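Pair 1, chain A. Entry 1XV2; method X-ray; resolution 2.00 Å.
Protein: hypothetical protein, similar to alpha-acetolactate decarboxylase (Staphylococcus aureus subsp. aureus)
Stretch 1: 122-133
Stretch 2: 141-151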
# COMPACT_ATOMS: atom_id res chain seq x y z
N LYS A 122 -4.49 29.88 16.84
CA LYS A 122 -4.05 31.26 16.74
C LYS A 122 -3.92 31.62 15.27
O LYS A 122 -4.23 32.73 14.86
CB LYS A 122 -2.69 31.44 17.42
CG LYS A 122 -2.65 30.95 18.85
CD LYS A 122 -1.34 31.33 19.53
CE LYS A 122 -1.23 32.84 19.68
NZ LYS A 122 -0.03 33.23 20.48
N HIS A 123 -3.45 30.66 14.48
CA HIS A 123 -3.27 30.86 13.05
C HIS A 123 -3.66 29.61 12.27
O HIS A 123 -3.38 28.49 12.69
CB HIS A 123 -1.81 31.23 12.77
CG HIS A 123 -1.49 31.40 11.32
ND1 HIS A 123 -2.14 32.31 10.51
CD2 HIS A 123 -0.57 30.80 10.53
CE1 HIS A 123 -1.63 32.26 9.29
NE2 HIS A 123 -0.68 31.35 9.28
N MSE A 124 -4.31 29.80 11.13
CA MSE A 124 -4.72 28.69 10.28
C MSE A 124 -4.50 29.12 8.84
O MSE A 124 -4.91 30.20 8.44
CB MSE A 124 -6.20 28.33 10.52
CG MSE A 124 -6.72 27.16 9.69
SE MSE A 124 -5.72 25.50 9.84
CE MSE A 124 -6.12 25.05 11.68
N HIS A 125 -3.83 28.27 8.07
CA HIS A 125 -3.52 28.55 6.67
C HIS A 125 -3.87 27.33 5.82
O HIS A 125 -3.27 26.27 5.99
CB HIS A 125 -2.03 28.88 6.54
CG HIS A 125 -1.58 29.20 5.15
ND1 HIS A 125 -0.29 29.55 4.85
CD2 HIS A 125 -2.26 29.20 3.97
CE1 HIS A 125 -0.18 29.76 3.54
NE2 HIS A 125 -1.36 29.55 2.99
N VAL A 126 -4.83 27.47 4.92
CA VAL A 126 -5.25 26.37 4.06
C VAL A 126 -5.32 26.76 2.60
O VAL A 126 -5.26 27.94 2.25
CB VAL A 126 -6.66 25.85 4.44
CG1 VAL A 126 -6.73 25.47 5.91
CG2 VAL A 126 -7.71 26.90 4.11
N ARG A 127 -5.46 25.75 1.75
CA ARG A 127 -5.62 25.97 0.32
C ARG A 127 -6.87 25.20 -0.08
O ARG A 127 -7.28 24.27 0.62
CB ARG A 127 -4.40 25.47 -0.48
CG ARG A 127 -4.13 23.97 -0.43
CD ARG A 127 -4.96 23.17 -1.45
NE ARG A 127 -4.70 21.73 -1.34
CZ ARG A 127 -3.59 21.12 -1.75
NH1 ARG A 127 -2.61 21.82 -2.31
NH2 ARG A 127 -3.45 19.81 -1.57
N MSE A 128 -7.49 25.63 -1.17
CA MSE A 128 -8.68 24.95 -1.68
C MSE A 128 -8.32 24.59 -3.11
O MSE A 128 -8.32 25.44 -4.00
CB MSE A 128 -9.89 25.89 -1.65
CG MSE A 128 -10.26 26.40 -0.26
SE MSE A 128 -9.34 28.04 0.22
CE MSE A 128 -10.57 29.32 -0.56
N MSE A 129 -7.98 23.32 -3.32
CA MSE A 129 -7.58 22.87 -4.65
C MSE A 129 -8.61 23.26 -5.71
O MSE A 129 -9.78 22.89 -5.62
CB MSE A 129 -7.39 21.34 -4.65
CG MSE A 129 -6.63 20.81 -5.86
SE MSE A 129 -4.78 21.37 -5.87
CE MSE A 129 -4.03 19.92 -4.83
N PRO A 130 -8.18 24.03 -6.72
CA PRO A 130 -9.09 24.45 -7.78
C PRO A 130 -9.43 23.27 -8.69
O PRO A 130 -8.56 22.48 -9.05
CB PRO A 130 -8.30 25.54 -8.50
CG PRO A 130 -6.89 25.08 -8.34
CD PRO A 130 -6.84 24.63 -6.90
N ALA A 131 -10.70 23.15 -9.04
CA ALA A 131 -11.16 22.05 -9.88
C ALA A 131 -10.64 22.12 -11.31
O ALA A 131 -10.36 23.19 -11.85
CB ALA A 131 -12.69 22.01 -9.88
N GLN A 132 -10.50 20.94 -11.92
CA GLN A 132 -10.05 20.82 -13.30
C GLN A 132 -11.21 20.23 -14.10
O GLN A 132 -12.07 19.56 -13.54
CB GLN A 132 -8.87 19.85 -13.41
CG GLN A 132 -7.49 20.50 -13.46
CD GLN A 132 -6.41 19.49 -13.82
OE1 GLN A 132 -6.51 18.78 -14.82
NE2 GLN A 132 -5.36 19.43 -13.00
N GLN A 133 -11.23 20.50 -15.40
CA GLN A 133 -12.26 19.96 -16.28
C GLN A 133 -11.53 19.05 -17.26
O GLN A 133 -10.44 19.39 -17.73
CB GLN A 133 -12.97 21.09 -17.04
CG GLN A 133 -13.71 22.08 -16.16
CD GLN A 133 -14.74 21.42 -15.27
OE1 GLN A 133 -15.58 20.65 -15.75
NE2 GLN A 133 -14.69 21.71 -13.98
N ASP A 141 -0.42 21.16 -11.57
CA ASP A 141 -0.85 22.37 -12.27
C ASP A 141 -1.95 23.09 -11.51
O ASP A 141 -2.05 24.31 -11.55
CB ASP A 141 -1.34 22.04 -13.69
CG ASP A 141 -0.27 21.38 -14.54
OD1 ASP A 141 0.89 21.84 -14.51
OD2 ASP A 141 -0.59 20.41 -15.26
N SER A 142 -2.78 22.32 -10.81
CA SER A 142 -3.86 22.90 -10.03
C SER A 142 -3.29 23.55 -8.78
O SER A 142 -3.63 24.69 -8.45
CB SER A 142 -4.86 21.82 -9.63
OG SER A 142 -5.47 21.26 -10.78
N ALA A 143 -2.39 22.84 -8.11
CA ALA A 143 -1.76 23.33 -6.90
C ALA A 143 -1.02 24.66 -7.12
O ALA A 143 -0.99 25.51 -6.23
CB ALA A 143 -0.81 22.28 -6.34
N ARG A 144 -0.44 24.82 -8.29
CA ARG A 144 0.31 26.04 -8.60
C ARG A 144 -0.56 27.27 -8.86
O ARG A 144 -0.03 28.37 -9.03
CB ARG A 144 1.24 25.79 -9.79
CG ARG A 144 2.44 24.93 -9.43
CD ARG A 144 3.21 24.48 -10.66
NE ARG A 144 4.40 23.72 -10.29
CZ ARG A 144 5.11 22.98 -11.14
NH1 ARG A 144 4.75 22.90 -12.41
NH2 ARG A 144 6.18 22.33 -10.71
N ARG A 145 -1.87 27.08 -8.88
CA ARG A 145 -2.79 28.19 -9.09
C ARG A 145 -3.89 28.15 -8.03
O ARG A 145 -4.92 28.80 -8.15
CB ARG A 145 -3.42 28.12 -10.49
CG ARG A 145 -4.33 26.91 -10.73
CD ARG A 145 -4.76 26.83 -12.19
NE ARG A 145 -5.60 25.66 -12.47
CZ ARG A 145 -6.91 25.60 -12.23
NH1 ARG A 145 -7.55 26.64 -11.71
NH2 ARG A 145 -7.57 24.48 -12.51
N GLN A 146 -3.63 27.37 -6.98
CA GLN A 146 -4.58 27.21 -5.88
C GLN A 146 -4.77 28.46 -5.05
O GLN A 146 -3.84 29.24 -4.85
CB GLN A 146 -4.11 26.10 -4.94
CG GLN A 146 -2.80 26.44 -4.23
CD GLN A 146 -2.30 25.32 -3.35
OE1 GLN A 146 -2.49 24.14 -3.65
NE2 GLN A 146 -1.62 25.67 -2.26
N PRO A 147 -6.00 28.68 -4.57
CA PRO A 147 -6.22 29.86 -3.74
C PRO A 147 -5.87 29.43 -2.32
O PRO A 147 -5.91 28.24 -1.99
CB PRO A 147 -7.71 30.13 -3.94
CG PRO A 147 -8.28 28.76 -4.09
CD PRO A 147 -7.27 28.09 -5.01
N GLU A 148 -5.50 30.39 -1.48
CA GLU A 148 -5.15 30.10 -0.10
C GLU A 148 -5.82 31.14 0.79
O GLU A 148 -5.90 32.31 0.44
CB GLU A 148 -3.63 30.15 0.08
CG GLU A 148 -2.89 28.95 -0.54
CD GLU A 148 -1.37 29.13 -0.56
OE1 GLU A 148 -0.82 29.69 0.41
OE2 GLU A 148 -0.73 28.68 -1.54
N GLU A 149 -6.32 30.69 1.94
CA GLU A 149 -7.00 31.58 2.87
C GLU A 149 -6.48 31.33 4.27
O GLU A 149 -6.30 30.18 4.69
CB GLU A 149 -8.52 31.35 2.82
CG GLU A 149 -9.35 32.64 2.89
CD GLU A 149 -10.84 32.37 3.06
OE1 GLU A 149 -11.39 31.55 2.30
OE2 GLU A 149 -11.46 32.99 3.96
N LYS A 150 -6.23 32.41 5.00
CA LYS A 150 -5.73 32.33 6.36
C LYS A 150 -6.72 32.94 7.34
O LYS A 150 -7.47 33.85 6.99
CB LYS A 150 -4.40 33.08 6.47
CG LYS A 150 -3.36 32.69 5.44
CD LYS A 150 -2.09 33.50 5.61
CE LYS A 150 -1.10 33.24 4.48
NZ LYS A 150 0.08 34.14 4.57
N ARG A 151 -6.72 32.43 8.56
CA ARG A 151 -7.60 32.93 9.61
C ARG A 151 -6.81 33.01 10.90
O ARG A 151 -5.72 32.44 11.00
CB ARG A 151 -8.81 32.01 9.79
CG ARG A 151 -9.77 31.97 8.61
CD ARG A 151 -10.40 33.33 8.34
NE ARG A 151 -11.36 33.27 7.25
CZ ARG A 151 -12.57 32.72 7.33
NH1 ARG A 151 -12.99 32.18 8.48
NH2 ARG A 151 -13.36 32.69 6.26
O HOH W 1 -7.55 20.00 -10.07
O HOH W 2 -10.51 25.93 -11.44

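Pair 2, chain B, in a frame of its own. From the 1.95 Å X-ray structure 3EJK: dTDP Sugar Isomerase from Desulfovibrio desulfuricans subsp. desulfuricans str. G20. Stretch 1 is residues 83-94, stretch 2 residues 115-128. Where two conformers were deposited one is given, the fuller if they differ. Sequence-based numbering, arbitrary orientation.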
# COMPACT_ATOMS: atom_id res chain seq x y z
N GLY B 83 -10.92 3.35 -2.58
CA GLY B 83 -12.10 2.77 -3.21
C GLY B 83 -12.75 1.64 -2.45
O GLY B 83 -12.66 1.54 -1.22
N CYS B 84 -13.38 0.75 -3.20
CA CYS B 84 -14.12 -0.34 -2.59
C CYS B 84 -14.19 -1.56 -3.44
O CYS B 84 -14.38 -1.46 -4.64
CB CYS B 84 -15.49 0.18 -2.16
SG CYS B 84 -16.55 -0.96 -1.27
N ILE B 85 -13.99 -2.72 -2.83
CA ILE B 85 -14.12 -3.97 -3.57
C ILE B 85 -14.98 -4.97 -2.86
O ILE B 85 -15.22 -4.91 -1.65
CB ILE B 85 -12.77 -4.70 -3.89
CG1 ILE B 85 -12.19 -5.30 -2.60
CG2 ILE B 85 -11.78 -3.78 -4.67
CD1 ILE B 85 -10.90 -6.07 -2.79
N HIS B 86 -15.47 -5.87 -3.69
CA HIS B 86 -16.21 -7.05 -3.26
C HIS B 86 -15.30 -8.23 -3.53
O HIS B 86 -14.85 -8.44 -4.66
CB HIS B 86 -17.54 -7.19 -4.00
CG HIS B 86 -18.63 -6.33 -3.44
ND1 HIS B 86 -19.97 -6.61 -3.61
CD2 HIS B 86 -18.56 -5.25 -2.62
CE1 HIS B 86 -20.68 -5.69 -2.97
NE2 HIS B 86 -19.85 -4.87 -2.35
N VAL B 87 -14.98 -8.95 -2.46
CA VAL B 87 -14.16 -10.15 -2.56
C VAL B 87 -15.03 -11.38 -2.36
O VAL B 87 -15.93 -11.38 -1.53
CB VAL B 87 -13.04 -10.20 -1.49
CG1 VAL B 87 -12.15 -11.44 -1.72
CG2 VAL B 87 -12.22 -8.92 -1.47
N VAL B 88 -14.77 -12.40 -3.16
CA VAL B 88 -15.43 -13.68 -2.96
C VAL B 88 -14.37 -14.76 -2.83
O VAL B 88 -13.42 -14.84 -3.61
CB VAL B 88 -16.38 -14.07 -4.10
CG1 VAL B 88 -16.89 -15.49 -3.88
CG2 VAL B 88 -17.55 -13.07 -4.21
N LEU B 89 -14.57 -15.59 -1.81
CA LEU B 89 -13.67 -16.71 -1.52
C LEU B 89 -14.44 -18.00 -1.72
O LEU B 89 -15.61 -18.07 -1.41
CB LEU B 89 -13.15 -16.66 -0.07
CG LEU B 89 -12.47 -15.36 0.40
CD1 LEU B 89 -11.84 -15.62 1.78
CD2 LEU B 89 -11.43 -14.96 -0.58
N TYR B 90 -13.78 -18.98 -2.31
CA TYR B 90 -14.36 -20.31 -2.56
C TYR B 90 -13.42 -21.41 -2.10
O TYR B 90 -12.28 -21.52 -2.56
CB TYR B 90 -14.70 -20.53 -4.02
CG TYR B 90 -15.05 -21.97 -4.29
CD1 TYR B 90 -16.16 -22.55 -3.70
CD2 TYR B 90 -14.26 -22.76 -5.12
CE1 TYR B 90 -16.47 -23.87 -3.91
CE2 TYR B 90 -14.58 -24.07 -5.35
CZ TYR B 90 -15.68 -24.62 -4.75
OH TYR B 90 -15.98 -25.93 -4.97
N ASP B 91 -13.92 -22.20 -1.16
CA ASP B 91 -13.14 -23.29 -0.55
C ASP B 91 -13.19 -24.57 -1.39
O ASP B 91 -14.10 -25.38 -1.27
CB ASP B 91 -13.63 -23.56 0.86
CG ASP B 91 -12.67 -24.39 1.66
OD1 ASP B 91 -11.75 -25.00 1.06
OD2 ASP B 91 -12.85 -24.44 2.90
N GLY B 92 -12.15 -24.73 -2.20
CA GLY B 92 -12.01 -25.89 -3.06
C GLY B 92 -11.22 -27.01 -2.41
O GLY B 92 -10.94 -28.04 -3.02
N ARG B 93 -10.90 -26.82 -1.14
CA ARG B 93 -10.11 -27.82 -0.38
C ARG B 93 -10.97 -29.02 -0.02
O ARG B 93 -11.92 -28.94 0.76
CB ARG B 93 -9.49 -27.19 0.86
CG ARG B 93 -8.54 -26.08 0.54
CD ARG B 93 -8.13 -25.29 1.77
NE ARG B 93 -9.29 -24.67 2.40
CZ ARG B 93 -9.20 -23.85 3.43
NH1 ARG B 93 -8.02 -23.56 3.89
NH2 ARG B 93 -10.27 -23.29 3.98
N GLU B 94 -10.62 -30.15 -0.61
CA GLU B 94 -11.41 -31.37 -0.44
C GLU B 94 -11.55 -31.80 1.00
O GLU B 94 -12.59 -32.31 1.41
CB GLU B 94 -10.81 -32.53 -1.25
CG GLU B 94 -11.60 -33.83 -1.13
N LEU B 115 -8.61 -5.91 7.32
CA LEU B 115 -7.58 -6.78 6.76
C LEU B 115 -8.20 -8.17 6.58
O LEU B 115 -8.76 -8.74 7.51
CB LEU B 115 -6.36 -6.87 7.68
CG LEU B 115 -5.11 -7.50 7.04
CD1 LEU B 115 -4.52 -6.53 6.08
CD2 LEU B 115 -4.07 -7.88 8.10
N LEU B 116 -8.13 -8.66 5.35
CA LEU B 116 -8.67 -9.97 4.96
C LEU B 116 -7.53 -10.95 4.74
O LEU B 116 -6.67 -10.75 3.90
CB LEU B 116 -9.48 -9.84 3.67
CG LEU B 116 -9.92 -11.13 2.99
CD1 LEU B 116 -10.85 -11.87 3.95
CD2 LEU B 116 -10.58 -10.87 1.61
N ARG B 117 -7.55 -12.02 5.53
CA ARG B 117 -6.58 -13.10 5.41
C ARG B 117 -7.17 -14.18 4.52
O ARG B 117 -8.27 -14.66 4.77
CB ARG B 117 -6.27 -13.67 6.80
CG ARG B 117 -5.32 -14.85 6.76
CD ARG B 117 -5.21 -15.52 8.13
NE ARG B 117 -4.14 -16.50 8.09
CZ ARG B 117 -4.32 -17.81 7.97
NH1 ARG B 117 -5.54 -18.32 7.93
NH2 ARG B 117 -3.27 -18.61 7.93
N ILE B 118 -6.45 -14.53 3.46
CA ILE B 118 -6.91 -15.59 2.54
C ILE B 118 -5.91 -16.74 2.65
O ILE B 118 -4.76 -16.60 2.25
CB ILE B 118 -6.99 -15.11 1.08
CG1 ILE B 118 -7.93 -13.91 0.96
CG2 ILE B 118 -7.50 -16.28 0.14
CD1 ILE B 118 -7.95 -13.29 -0.43
N PRO B 119 -6.35 -17.89 3.18
CA PRO B 119 -5.31 -18.91 3.33
C PRO B 119 -4.97 -19.64 2.03
O PRO B 119 -5.64 -19.46 1.02
CB PRO B 119 -5.90 -19.88 4.37
CG PRO B 119 -7.35 -19.59 4.43
CD PRO B 119 -7.65 -18.30 3.74
N PRO B 120 -3.87 -20.40 2.03
CA PRO B 120 -3.61 -21.10 0.78
C PRO B 120 -4.67 -22.10 0.37
O PRO B 120 -5.45 -22.61 1.18
CB PRO B 120 -2.27 -21.83 1.03
CG PRO B 120 -2.01 -21.77 2.45
CD PRO B 120 -2.89 -20.72 3.08
N GLN B 121 -4.68 -22.28 -0.94
CA GLN B 121 -5.51 -23.24 -1.64
C GLN B 121 -6.99 -22.89 -1.60
O GLN B 121 -7.86 -23.73 -1.84
CB GLN B 121 -5.18 -24.66 -1.17
CG GLN B 121 -3.74 -25.05 -1.57
CD GLN B 121 -3.31 -26.43 -1.11
OE1 GLN B 121 -4.14 -27.26 -0.74
NE2 GLN B 121 -2.01 -26.69 -1.16
N VAL B 122 -7.24 -21.64 -1.31
CA VAL B 122 -8.59 -21.09 -1.36
C VAL B 122 -8.63 -20.16 -2.56
O VAL B 122 -7.78 -19.28 -2.71
CB VAL B 122 -8.96 -20.28 -0.09
CG1 VAL B 122 -10.28 -19.51 -0.31
CG2 VAL B 122 -9.08 -21.19 1.11
N TRP B 123 -9.61 -20.39 -3.44
CA TRP B 123 -9.81 -19.54 -4.61
C TRP B 123 -10.33 -18.18 -4.21
O TRP B 123 -11.18 -18.06 -3.31
CB TRP B 123 -10.81 -20.14 -5.59
CG TRP B 123 -10.36 -21.37 -6.33
CD1 TRP B 123 -10.70 -22.67 -6.04
CD2 TRP B 123 -9.54 -21.43 -7.50
NE1 TRP B 123 -10.12 -23.53 -6.95
CE2 TRP B 123 -9.40 -22.79 -7.85
CE3 TRP B 123 -8.89 -20.46 -8.27
CZ2 TRP B 123 -8.65 -23.19 -8.94
CZ3 TRP B 123 -8.15 -20.88 -9.36
CH2 TRP B 123 -8.02 -22.22 -9.67
N TYR B 124 -9.82 -17.17 -4.88
CA TYR B 124 -10.28 -15.80 -4.66
C TYR B 124 -10.44 -14.97 -5.93
O TYR B 124 -9.82 -15.19 -6.95
CB TYR B 124 -9.44 -15.06 -3.61
CG TYR B 124 -7.97 -14.93 -3.92
CD1 TYR B 124 -7.07 -15.89 -3.51
CD2 TYR B 124 -7.48 -13.82 -4.58
CE1 TYR B 124 -5.70 -15.76 -3.78
CE2 TYR B 124 -6.14 -13.67 -4.86
CZ TYR B 124 -5.25 -14.64 -4.45
OH TYR B 124 -3.90 -14.50 -4.73
N GLY B 125 -11.39 -14.07 -5.84
CA GLY B 125 -11.71 -13.12 -6.90
C GLY B 125 -12.21 -11.84 -6.27
O GLY B 125 -12.69 -11.84 -5.14
N PHE B 126 -12.08 -10.74 -7.00
CA PHE B 126 -12.56 -9.46 -6.48
C PHE B 126 -12.86 -8.48 -7.60
O PHE B 126 -12.34 -8.60 -8.71
CB PHE B 126 -11.59 -8.87 -5.45
CG PHE B 126 -10.17 -8.74 -5.94
CD1 PHE B 126 -9.75 -7.62 -6.62
CD2 PHE B 126 -9.24 -9.74 -5.69
CE1 PHE B 126 -8.44 -7.49 -7.05
CE2 PHE B 126 -7.95 -9.63 -6.13
CZ PHE B 126 -7.54 -8.50 -6.81
N ALA B 127 -13.73 -7.54 -7.27
CA ALA B 127 -14.16 -6.50 -8.19
C ALA B 127 -14.40 -5.17 -7.50
O ALA B 127 -14.84 -5.12 -6.37
CB ALA B 127 -15.43 -6.93 -8.93
N ALA B 128 -14.11 -4.10 -8.23
CA ALA B 128 -14.31 -2.74 -7.76
C ALA B 128 -15.76 -2.32 -7.97
O ALA B 128 -16.32 -2.47 -9.05
CB ALA B 128 -13.36 -1.74 -8.48
O HOH W 3 -5.04 -24.23 3.27

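Both pairs are built on an antiparallel two-strand ladder, followed in stretch 1 by a loop that packs against the segment leading into the partner strand. Fourteen central residues superpose on N, CA and C with an RMSD of 0.8 Å. The strand axes approach to 4.7 Å at 167° in pair 1 (123-127 against 148-151) and to 4.5 Å at 157° in pair 2 (84-90 against 123-128).

The register coincides as well. Val126(A) and Glu149(A) form a hydrogen-bonded bridge, with Val126(A) N to Glu149(A) O at 3.1 Å and Glu149(A) N to Val126(A) O at 3.0 Å. Their counterparts, Val88(B) and Gly125(B), repeat it: Val88(B) N lies 2.9 Å from Gly125(B) O, and Gly125(B) N 3.1 Å from Val88(B) O. Both ladders also use CA-H...O contacts, as in Lys150(A) CA to Met124(A) O at 3.1 Å and the matching Phe126(B) CA to His86(B) O at 3.1 Å.

At the next step the ladders diverge. Met128(A) N donates to Pro147(A) O at 3.2 Å, but proline has no amide hydrogen to return the bond; instead Pro147(A) CD sits 3.0 Å from Met128(A) O. At the matching positions, Tyr90(B) and Trp123(B) complete both bonds, Tyr90(B) N to Trp123(B) O at 2.9 Å and Trp123(B) N to Tyr90(B) O at 3.0 Å. Their side chains touch at Tyr90(B) CD2 and Trp123(B) CD1, 3.7 Å apart. The planes are near parallel, at 22°, but slid apart, so the rings barely overlap.

The face carrying His125(A), Arg127(A), Glu148(A) and Lys150(A) is polar. His125(A) NE2 donates to Glu148(A) OE1 at 2.6 Å, near the ring plane, while Lys150(A) CE covers one ring face, 3.8 Å from the centroid and 14° off the normal. Arg127(A) NH1 reaches Gln146(A) OE1 at 2.7 Å. The matching positions in pair 2 are Val87(B), Leu89(B), Tyr124(B) and Phe126(B), with Val122(B) in place of Gln146(A). Here packing is apolar: Val87(B) CG2 meets Phe126(B) CB at 4.0 Å, Leu89(B) CD2 meets Tyr124(B) CB at 3.6 Å, and Leu89(B) CB meets Val122(B) CG1 at 4.1 Å.

Beyond the ladder, Pro130(A) matches Gly92(B). The proline ring fills its site, with Pro130(A) CD 4.0 Å from Pro147(A) CD and Pro130(A) CG over one face of the Arg145(A) guanidinium; Arg145(A) NH2 also donates to Ala131(A) O at 3.1 Å. At Gly92(B) an ideal CB would lie 3.3 Å from Trp123(B) CD1, a tight fit. Pair 2 instead brings in an arginine from stretch 1: one guanidinium face of Arg93(B) receives Val122(B) CG2, 3.5 Å from Arg93(B) CZ, and a salt bridge from Arg93(B) NE to Asp91(B) OD1 at 2.8 Å holds the group in place. The arginines thus come from opposite stretches, yet each packs a guanidinium face against an apolar group of the other stretch.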